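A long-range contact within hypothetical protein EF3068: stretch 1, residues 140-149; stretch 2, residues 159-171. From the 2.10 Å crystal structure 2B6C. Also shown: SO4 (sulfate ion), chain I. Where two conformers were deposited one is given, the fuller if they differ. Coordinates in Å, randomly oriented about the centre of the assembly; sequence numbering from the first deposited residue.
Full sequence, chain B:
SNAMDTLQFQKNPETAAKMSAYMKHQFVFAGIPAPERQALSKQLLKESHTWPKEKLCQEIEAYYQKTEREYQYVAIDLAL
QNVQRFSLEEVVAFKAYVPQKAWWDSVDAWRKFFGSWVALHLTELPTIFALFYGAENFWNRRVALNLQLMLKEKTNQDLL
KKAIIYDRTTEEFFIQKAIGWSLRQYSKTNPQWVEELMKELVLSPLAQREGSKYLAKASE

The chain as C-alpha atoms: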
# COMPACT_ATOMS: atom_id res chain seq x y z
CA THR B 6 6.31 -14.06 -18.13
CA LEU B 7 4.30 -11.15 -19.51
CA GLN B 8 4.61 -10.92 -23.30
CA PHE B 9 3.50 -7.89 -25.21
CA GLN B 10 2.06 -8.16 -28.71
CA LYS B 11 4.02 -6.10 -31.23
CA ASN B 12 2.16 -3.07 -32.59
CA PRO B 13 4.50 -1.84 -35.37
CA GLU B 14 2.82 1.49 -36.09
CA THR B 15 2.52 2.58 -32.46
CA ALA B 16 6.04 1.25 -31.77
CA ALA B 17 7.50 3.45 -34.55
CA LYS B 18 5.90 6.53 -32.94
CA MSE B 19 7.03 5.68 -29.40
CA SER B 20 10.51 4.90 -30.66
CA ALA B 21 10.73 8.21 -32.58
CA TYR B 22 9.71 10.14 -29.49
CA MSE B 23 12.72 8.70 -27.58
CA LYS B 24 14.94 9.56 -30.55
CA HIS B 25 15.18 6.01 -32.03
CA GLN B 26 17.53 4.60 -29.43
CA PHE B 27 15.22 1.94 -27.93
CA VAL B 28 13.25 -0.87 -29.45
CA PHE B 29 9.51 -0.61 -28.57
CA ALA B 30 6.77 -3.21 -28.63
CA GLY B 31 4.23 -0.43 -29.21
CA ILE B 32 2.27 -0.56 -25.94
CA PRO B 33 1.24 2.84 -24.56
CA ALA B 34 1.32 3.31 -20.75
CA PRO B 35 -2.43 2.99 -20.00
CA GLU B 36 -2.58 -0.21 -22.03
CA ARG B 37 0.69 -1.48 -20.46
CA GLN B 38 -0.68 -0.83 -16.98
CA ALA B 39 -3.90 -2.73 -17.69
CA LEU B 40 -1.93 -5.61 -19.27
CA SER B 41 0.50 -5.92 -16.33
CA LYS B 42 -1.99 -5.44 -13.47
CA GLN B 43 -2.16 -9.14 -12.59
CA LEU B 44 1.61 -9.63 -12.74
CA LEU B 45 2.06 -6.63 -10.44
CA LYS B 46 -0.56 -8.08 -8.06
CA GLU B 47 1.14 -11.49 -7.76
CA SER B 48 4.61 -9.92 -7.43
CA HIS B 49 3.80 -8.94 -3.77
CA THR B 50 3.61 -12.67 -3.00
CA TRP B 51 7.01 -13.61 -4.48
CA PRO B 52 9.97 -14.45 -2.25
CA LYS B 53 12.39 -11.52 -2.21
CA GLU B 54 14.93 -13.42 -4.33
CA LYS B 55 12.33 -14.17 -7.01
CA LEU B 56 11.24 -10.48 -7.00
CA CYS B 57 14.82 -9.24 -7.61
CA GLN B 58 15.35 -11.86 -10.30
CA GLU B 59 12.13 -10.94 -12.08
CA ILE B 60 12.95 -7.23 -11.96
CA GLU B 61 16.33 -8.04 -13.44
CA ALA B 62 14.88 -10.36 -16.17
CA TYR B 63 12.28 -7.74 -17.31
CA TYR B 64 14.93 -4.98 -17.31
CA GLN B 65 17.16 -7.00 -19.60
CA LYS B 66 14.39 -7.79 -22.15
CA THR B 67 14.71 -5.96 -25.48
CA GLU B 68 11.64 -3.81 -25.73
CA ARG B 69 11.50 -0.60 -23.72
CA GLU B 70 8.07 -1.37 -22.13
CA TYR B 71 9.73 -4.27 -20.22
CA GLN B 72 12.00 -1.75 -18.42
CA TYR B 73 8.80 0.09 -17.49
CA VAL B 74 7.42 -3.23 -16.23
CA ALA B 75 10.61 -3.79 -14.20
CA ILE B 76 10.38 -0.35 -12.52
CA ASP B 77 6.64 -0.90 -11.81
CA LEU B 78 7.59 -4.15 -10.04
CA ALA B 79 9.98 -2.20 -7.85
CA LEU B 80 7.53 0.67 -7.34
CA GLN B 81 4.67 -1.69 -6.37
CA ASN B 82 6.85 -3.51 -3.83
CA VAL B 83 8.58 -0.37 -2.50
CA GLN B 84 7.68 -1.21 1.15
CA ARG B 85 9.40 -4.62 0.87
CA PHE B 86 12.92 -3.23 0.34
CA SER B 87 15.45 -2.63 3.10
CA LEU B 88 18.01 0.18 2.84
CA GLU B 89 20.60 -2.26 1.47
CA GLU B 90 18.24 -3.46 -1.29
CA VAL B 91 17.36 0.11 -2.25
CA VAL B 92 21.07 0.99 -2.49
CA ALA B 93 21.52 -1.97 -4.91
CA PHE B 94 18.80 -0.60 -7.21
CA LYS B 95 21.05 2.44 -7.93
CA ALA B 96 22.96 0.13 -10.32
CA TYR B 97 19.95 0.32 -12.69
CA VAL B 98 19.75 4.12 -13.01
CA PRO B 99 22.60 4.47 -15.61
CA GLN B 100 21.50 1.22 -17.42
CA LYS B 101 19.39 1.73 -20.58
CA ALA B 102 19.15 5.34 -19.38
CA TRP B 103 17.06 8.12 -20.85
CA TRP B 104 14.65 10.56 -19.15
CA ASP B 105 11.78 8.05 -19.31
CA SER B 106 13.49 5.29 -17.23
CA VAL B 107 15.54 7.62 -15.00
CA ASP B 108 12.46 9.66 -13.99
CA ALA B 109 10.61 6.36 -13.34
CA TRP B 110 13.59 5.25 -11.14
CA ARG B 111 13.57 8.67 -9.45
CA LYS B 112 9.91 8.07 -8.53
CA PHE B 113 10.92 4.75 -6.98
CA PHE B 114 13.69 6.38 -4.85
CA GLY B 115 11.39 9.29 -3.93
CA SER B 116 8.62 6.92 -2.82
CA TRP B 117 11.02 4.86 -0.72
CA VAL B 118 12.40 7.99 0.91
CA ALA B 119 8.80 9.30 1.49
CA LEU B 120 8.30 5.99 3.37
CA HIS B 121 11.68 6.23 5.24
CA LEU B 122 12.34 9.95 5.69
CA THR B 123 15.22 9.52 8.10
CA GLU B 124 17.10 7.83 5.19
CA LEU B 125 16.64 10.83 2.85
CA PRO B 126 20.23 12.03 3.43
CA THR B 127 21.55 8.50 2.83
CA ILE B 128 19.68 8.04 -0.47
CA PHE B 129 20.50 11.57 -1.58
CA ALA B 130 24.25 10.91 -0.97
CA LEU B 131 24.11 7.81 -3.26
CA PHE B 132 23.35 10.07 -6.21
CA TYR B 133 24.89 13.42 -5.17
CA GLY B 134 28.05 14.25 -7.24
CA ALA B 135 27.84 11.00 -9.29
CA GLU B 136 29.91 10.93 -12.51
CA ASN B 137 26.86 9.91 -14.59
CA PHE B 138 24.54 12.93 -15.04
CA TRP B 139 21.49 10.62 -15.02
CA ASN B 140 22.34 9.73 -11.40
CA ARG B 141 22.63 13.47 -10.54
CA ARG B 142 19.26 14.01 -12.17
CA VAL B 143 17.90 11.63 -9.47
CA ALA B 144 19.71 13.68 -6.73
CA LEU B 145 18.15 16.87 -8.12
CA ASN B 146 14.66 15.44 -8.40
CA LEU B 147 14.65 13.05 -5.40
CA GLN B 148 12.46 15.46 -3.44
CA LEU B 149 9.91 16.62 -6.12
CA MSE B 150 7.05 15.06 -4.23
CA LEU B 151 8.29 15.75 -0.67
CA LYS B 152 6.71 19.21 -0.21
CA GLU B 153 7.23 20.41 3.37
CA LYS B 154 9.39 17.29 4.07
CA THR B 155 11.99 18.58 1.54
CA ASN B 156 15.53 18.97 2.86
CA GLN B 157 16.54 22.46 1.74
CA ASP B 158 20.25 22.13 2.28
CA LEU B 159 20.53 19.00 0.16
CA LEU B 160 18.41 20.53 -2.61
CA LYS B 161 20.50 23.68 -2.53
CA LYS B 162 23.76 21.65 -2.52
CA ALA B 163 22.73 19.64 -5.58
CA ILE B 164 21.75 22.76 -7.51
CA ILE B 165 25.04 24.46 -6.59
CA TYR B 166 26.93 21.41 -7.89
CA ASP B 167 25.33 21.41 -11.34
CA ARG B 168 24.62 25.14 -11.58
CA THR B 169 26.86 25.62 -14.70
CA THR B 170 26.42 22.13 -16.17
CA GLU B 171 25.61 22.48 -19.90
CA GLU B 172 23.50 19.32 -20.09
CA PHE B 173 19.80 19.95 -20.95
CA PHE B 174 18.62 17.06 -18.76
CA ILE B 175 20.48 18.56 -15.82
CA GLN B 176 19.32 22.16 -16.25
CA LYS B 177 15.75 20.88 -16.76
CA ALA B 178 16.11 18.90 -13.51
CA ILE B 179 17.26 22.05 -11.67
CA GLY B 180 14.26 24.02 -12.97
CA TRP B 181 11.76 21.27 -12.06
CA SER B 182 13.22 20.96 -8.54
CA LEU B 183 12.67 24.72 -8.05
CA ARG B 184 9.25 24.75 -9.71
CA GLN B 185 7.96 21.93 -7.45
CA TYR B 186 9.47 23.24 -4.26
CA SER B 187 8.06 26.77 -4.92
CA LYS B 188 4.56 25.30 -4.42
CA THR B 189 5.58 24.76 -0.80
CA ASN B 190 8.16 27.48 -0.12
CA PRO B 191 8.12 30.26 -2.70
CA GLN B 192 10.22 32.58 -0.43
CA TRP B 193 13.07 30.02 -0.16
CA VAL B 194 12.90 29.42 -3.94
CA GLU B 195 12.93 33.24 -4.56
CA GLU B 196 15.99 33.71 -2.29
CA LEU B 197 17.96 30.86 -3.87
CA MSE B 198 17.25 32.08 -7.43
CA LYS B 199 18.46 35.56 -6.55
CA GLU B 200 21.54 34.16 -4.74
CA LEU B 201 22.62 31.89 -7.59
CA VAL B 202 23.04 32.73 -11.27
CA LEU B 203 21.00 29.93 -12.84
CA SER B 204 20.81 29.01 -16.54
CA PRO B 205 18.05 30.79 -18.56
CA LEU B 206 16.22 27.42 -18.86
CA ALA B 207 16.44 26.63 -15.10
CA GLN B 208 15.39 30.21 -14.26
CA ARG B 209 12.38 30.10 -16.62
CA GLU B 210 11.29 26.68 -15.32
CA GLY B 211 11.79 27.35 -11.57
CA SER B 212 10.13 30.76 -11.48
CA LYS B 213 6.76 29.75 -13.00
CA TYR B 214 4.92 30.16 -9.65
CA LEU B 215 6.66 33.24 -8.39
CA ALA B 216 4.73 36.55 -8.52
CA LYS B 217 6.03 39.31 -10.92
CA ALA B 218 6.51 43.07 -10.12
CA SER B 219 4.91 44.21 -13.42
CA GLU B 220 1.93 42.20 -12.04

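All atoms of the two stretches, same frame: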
# COMPACT_ATOMS: atom_id res chain seq x y z
N ASN B 140 22.39 9.86 -12.86
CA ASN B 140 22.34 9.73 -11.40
C ASN B 140 22.12 11.07 -10.68
O ASN B 140 21.39 11.13 -9.70
CB ASN B 140 23.58 9.04 -10.83
CG ASN B 140 23.58 7.54 -11.04
OD1 ASN B 140 22.54 6.88 -10.96
ND2 ASN B 140 24.76 6.98 -11.33
N ARG B 141 22.79 12.13 -11.14
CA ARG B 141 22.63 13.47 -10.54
C ARG B 141 21.26 14.08 -10.81
O ARG B 141 20.75 14.85 -9.98
CB ARG B 141 23.73 14.40 -11.03
CG ARG B 141 25.12 13.82 -10.70
CD ARG B 141 26.16 14.96 -10.66
NE ARG B 141 26.14 15.82 -11.84
CZ ARG B 141 26.68 15.51 -13.02
NH1 ARG B 141 27.27 14.32 -13.22
NH2 ARG B 141 26.62 16.39 -14.00
N ARG B 142 20.66 13.73 -11.95
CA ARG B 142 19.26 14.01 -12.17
C ARG B 142 18.34 13.45 -11.03
O ARG B 142 17.39 14.13 -10.59
CB ARG B 142 18.81 13.55 -13.56
CG ARG B 142 17.33 13.88 -13.87
CD ARG B 142 17.03 13.74 -15.37
NE ARG B 142 15.61 13.77 -15.70
CZ ARG B 142 15.01 14.76 -16.37
NH1 ARG B 142 13.72 14.68 -16.65
NH2 ARG B 142 15.71 15.84 -16.78
N VAL B 143 18.61 12.22 -10.59
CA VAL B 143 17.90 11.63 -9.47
C VAL B 143 18.13 12.44 -8.17
O VAL B 143 17.17 12.68 -7.46
CB VAL B 143 18.22 10.10 -9.26
CG1 VAL B 143 17.53 9.50 -7.93
CG2 VAL B 143 17.75 9.29 -10.48
N ALA B 144 19.39 12.85 -7.90
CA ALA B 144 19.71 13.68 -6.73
C ALA B 144 18.91 15.00 -6.75
O ALA B 144 18.34 15.42 -5.72
CB ALA B 144 21.23 13.96 -6.61
N LEU B 145 18.84 15.60 -7.93
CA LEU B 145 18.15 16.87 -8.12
C LEU B 145 16.63 16.76 -7.98
O LEU B 145 15.98 17.68 -7.51
CB LEU B 145 18.51 17.50 -9.48
CG LEU B 145 19.88 18.16 -9.58
CD1 LEU B 145 20.27 18.34 -11.07
CD2 LEU B 145 19.88 19.56 -8.86
N ASN B 146 16.08 15.63 -8.38
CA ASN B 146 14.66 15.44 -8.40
C ASN B 146 14.16 14.45 -7.34
O ASN B 146 13.00 14.09 -7.34
CB ASN B 146 14.21 15.05 -9.82
CG ASN B 146 14.34 16.20 -10.82
OD1 ASN B 146 14.55 17.38 -10.44
ND2 ASN B 146 14.20 15.89 -12.10
N LEU B 147 15.04 14.01 -6.44
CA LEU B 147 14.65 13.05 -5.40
C LEU B 147 13.46 13.55 -4.58
O LEU B 147 12.60 12.77 -4.16
CB LEU B 147 15.83 12.75 -4.46
CG LEU B 147 15.63 11.68 -3.36
CD1 LEU B 147 15.19 10.33 -3.96
CD2 LEU B 147 16.89 11.54 -2.52
N GLN B 148 13.39 14.88 -4.40
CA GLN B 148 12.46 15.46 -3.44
C GLN B 148 11.22 16.14 -4.06
O GLN B 148 10.49 16.82 -3.35
CB GLN B 148 13.22 16.45 -2.56
CG GLN B 148 14.58 15.89 -2.07
CD GLN B 148 15.13 16.70 -0.94
OE1 GLN B 148 14.60 16.65 0.18
NE2 GLN B 148 16.14 17.49 -1.22
N LEU B 149 10.98 15.92 -5.36
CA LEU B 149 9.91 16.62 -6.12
C LEU B 149 8.56 16.47 -5.48
O LEU B 149 7.71 17.35 -5.59
CB LEU B 149 9.81 16.10 -7.55
CG LEU B 149 10.92 16.45 -8.54
CD1 LEU B 149 10.60 15.97 -9.97
CD2 LEU B 149 11.23 17.92 -8.53
N LEU B 159 20.13 20.00 1.14
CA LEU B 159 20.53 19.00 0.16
C LEU B 159 20.12 19.45 -1.24
O LEU B 159 20.90 19.35 -2.18
CB LEU B 159 20.00 17.61 0.52
CG LEU B 159 20.52 17.03 1.85
CD1 LEU B 159 20.00 15.60 2.04
CD2 LEU B 159 22.03 17.05 1.94
N LEU B 160 18.90 19.98 -1.35
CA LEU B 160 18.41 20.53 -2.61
C LEU B 160 19.36 21.61 -3.10
O LEU B 160 19.84 21.56 -4.24
CB LEU B 160 16.98 21.08 -2.46
CG LEU B 160 16.38 21.76 -3.71
CD1 LEU B 160 16.40 20.87 -4.99
CD2 LEU B 160 14.99 22.29 -3.42
N LYS B 161 19.63 22.58 -2.22
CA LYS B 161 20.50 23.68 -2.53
C LYS B 161 21.88 23.17 -2.95
O LYS B 161 22.41 23.64 -3.96
CB LYS B 161 20.62 24.63 -1.34
CG LYS B 161 21.54 25.82 -1.60
CD LYS B 161 21.49 26.86 -0.44
CE LYS B 161 22.39 28.07 -0.74
NZ LYS B 161 22.51 28.96 0.49
N LYS B 162 22.44 22.22 -2.19
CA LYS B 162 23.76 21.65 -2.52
C LYS B 162 23.83 21.03 -3.90
O LYS B 162 24.78 21.27 -4.66
CB LYS B 162 24.21 20.62 -1.47
CG LYS B 162 25.67 20.19 -1.65
CD LYS B 162 26.18 19.35 -0.47
CE LYS B 162 25.57 17.96 -0.45
NZ LYS B 162 26.39 17.07 0.45
N ALA B 163 22.80 20.25 -4.25
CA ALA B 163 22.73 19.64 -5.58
C ALA B 163 22.64 20.66 -6.70
O ALA B 163 23.24 20.47 -7.77
CB ALA B 163 21.61 18.63 -5.70
N ILE B 164 21.89 21.74 -6.47
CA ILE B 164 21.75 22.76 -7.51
C ILE B 164 23.07 23.49 -7.70
O ILE B 164 23.50 23.73 -8.85
CB ILE B 164 20.61 23.76 -7.21
CG1 ILE B 164 19.26 23.05 -7.25
CG2 ILE B 164 20.64 24.97 -8.20
CD1 ILE B 164 18.13 23.81 -6.61
N ILE B 165 23.73 23.82 -6.58
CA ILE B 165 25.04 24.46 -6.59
C ILE B 165 26.03 23.63 -7.43
O ILE B 165 26.75 24.17 -8.29
CB ILE B 165 25.58 24.72 -5.13
CG1 ILE B 165 24.95 25.98 -4.51
CG2 ILE B 165 27.10 24.86 -5.14
CD1 ILE B 165 25.07 26.08 -2.97
N TYR B 166 26.03 22.32 -7.21
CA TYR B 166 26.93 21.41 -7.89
C TYR B 166 26.80 21.44 -9.41
O TYR B 166 27.80 21.40 -10.12
CB TYR B 166 26.71 19.98 -7.39
CG TYR B 166 27.75 19.00 -7.89
CD1 TYR B 166 28.94 18.76 -7.17
CD2 TYR B 166 27.55 18.31 -9.09
CE1 TYR B 166 29.90 17.86 -7.65
CE2 TYR B 166 28.49 17.42 -9.57
CZ TYR B 166 29.66 17.19 -8.86
OH TYR B 166 30.57 16.28 -9.35
N ASP B 167 25.57 21.48 -9.91
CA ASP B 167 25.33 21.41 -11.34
C ASP B 167 24.92 22.75 -11.91
O ASP B 167 24.39 22.80 -13.01
CB ASP B 167 24.21 20.39 -11.65
CG ASP B 167 24.75 19.01 -11.91
OD1 ASP B 167 24.35 18.06 -11.21
OD2 ASP B 167 25.63 18.89 -12.77
N ARG B 168 25.08 23.81 -11.14
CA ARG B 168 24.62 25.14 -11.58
C ARG B 168 25.02 25.50 -13.04
O ARG B 168 24.18 25.99 -13.82
CB ARG B 168 25.07 26.24 -10.59
CG ARG B 168 24.59 27.66 -10.96
CD ARG B 168 25.14 28.73 -10.00
NE ARG B 168 26.59 28.93 -10.14
CZ ARG B 168 27.16 29.68 -11.09
NH1 ARG B 168 26.42 30.30 -12.01
NH2 ARG B 168 28.49 29.78 -11.13
N THR B 169 26.28 25.24 -13.40
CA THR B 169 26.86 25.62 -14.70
C THR B 169 26.97 24.45 -15.67
O THR B 169 27.57 24.59 -16.75
CB THR B 169 28.29 26.21 -14.51
OG1 THR B 169 29.17 25.18 -14.05
CG2 THR B 169 28.27 27.34 -13.51
N THR B 170 26.44 23.29 -15.29
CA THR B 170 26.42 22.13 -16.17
C THR B 170 25.58 22.42 -17.43
O THR B 170 24.44 22.85 -17.34
CB THR B 170 25.89 20.90 -15.43
OG1 THR B 170 26.74 20.66 -14.29
CG2 THR B 170 25.90 19.66 -16.34
N GLU B 171 26.18 22.19 -18.59
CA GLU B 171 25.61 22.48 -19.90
C GLU B 171 24.41 21.59 -20.24
O GLU B 171 23.47 22.00 -20.96
CB GLU B 171 26.71 22.27 -20.95
CG GLU B 171 28.15 22.55 -20.47
CD GLU B 171 28.78 21.43 -19.61
OE1 GLU B 171 28.55 20.22 -19.88
OE2 GLU B 171 29.53 21.76 -18.66
S SO4 I . 28.42 7.14 -10.55
O1 SO4 I . 28.83 5.80 -10.99
O2 SO4 I . 29.56 7.90 -10.01
O3 SO4 I . 27.48 6.98 -9.42
O4 SO4 I . 27.79 7.85 -11.68

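The contact joins two helical segments, one entering stretch 1 at Asn140 and the other spanning 159-166, whose axes approach to 9.2 Å. Their N-to-C directions differ by 143°, so the chain runs roughly antiparallel across the interface, though well short of exact opposition. The backbones come nearest where Leu145 faces Ala163, with CA atoms 5.9 Å apart; the small alanine side chain at this point accompanies the close approach. Together the stretches bury 435 Å², counting both sides.

Asn140 takes no part in the pairing. Its side chain is out of reach of stretch 2, and its ND2 instead donates a hydrogen bond to O4 of the sulfate ion (3.2 Å, 153° at the hydrogen), a ligand that probably derives from the crystallisation liquor.

The polar end of the contact belongs to Arg141, whose CA-to-CB bond points toward stretch 2. Its guanidinium forms a bidentate salt bridge with Asp167, the first residue to leave helical phi/psi after the second helix. Arg141 NE donates to Asp167 OD1 at 2.9 Å and 159°, while Arg141 NH2 donates to Asp167 OD2 at 3.0 Å and 155°; a further bond from Arg141 NE to Asp167 OD2, at 3.2 Å and 141°, is weak. Two nitrogens thus meet two oxygens side by side, with Asp167 OD1 at the guanidinium edge, near its plane. The carboxylate is also held within its own stretch: Thr170 OG1 donates to Asp167 OD2 at 2.6 Å, across a type I turn from Asp167 to Thr170 whose backbone bond, Thr170 N to Asp167 O, measures 3.1 Å. Beside the charged pair, Arg141 CD packs against Tyr166 CE2 at 3.6 Å, an aliphatic carbon meeting the aromatic ring obliquely.

Arg142 and Val143 make no contact with stretch 2, Arg142 directing its CA-to-CB bond away. Leu145 then supplies the apolar centre. Its CA-to-CB bond points sideways, but the end of the side chain (chi1 m, chi2 t) comes nearer, placing Leu145 CD2 3.7 Å from Ala163 CB and 3.9 Å from Ile164 CG1. These are van der Waals distances between buried side chains. Leu145 CD2 also lies 3.6 Å from the backbone Ala163 O.

Past Leu145, a type I turn spans Asn146 to Leu149. Within it, the CA-to-CB bond of Gln148 points toward stretch 2, and its NE2 lies 3.9 Å from Leu160 CB and 4.2 Å from Leu159 CB. This is packing without a cross-stretch hydrogen bond; both polar ends of the amide are hydrogen-bonded elsewhere in the structure.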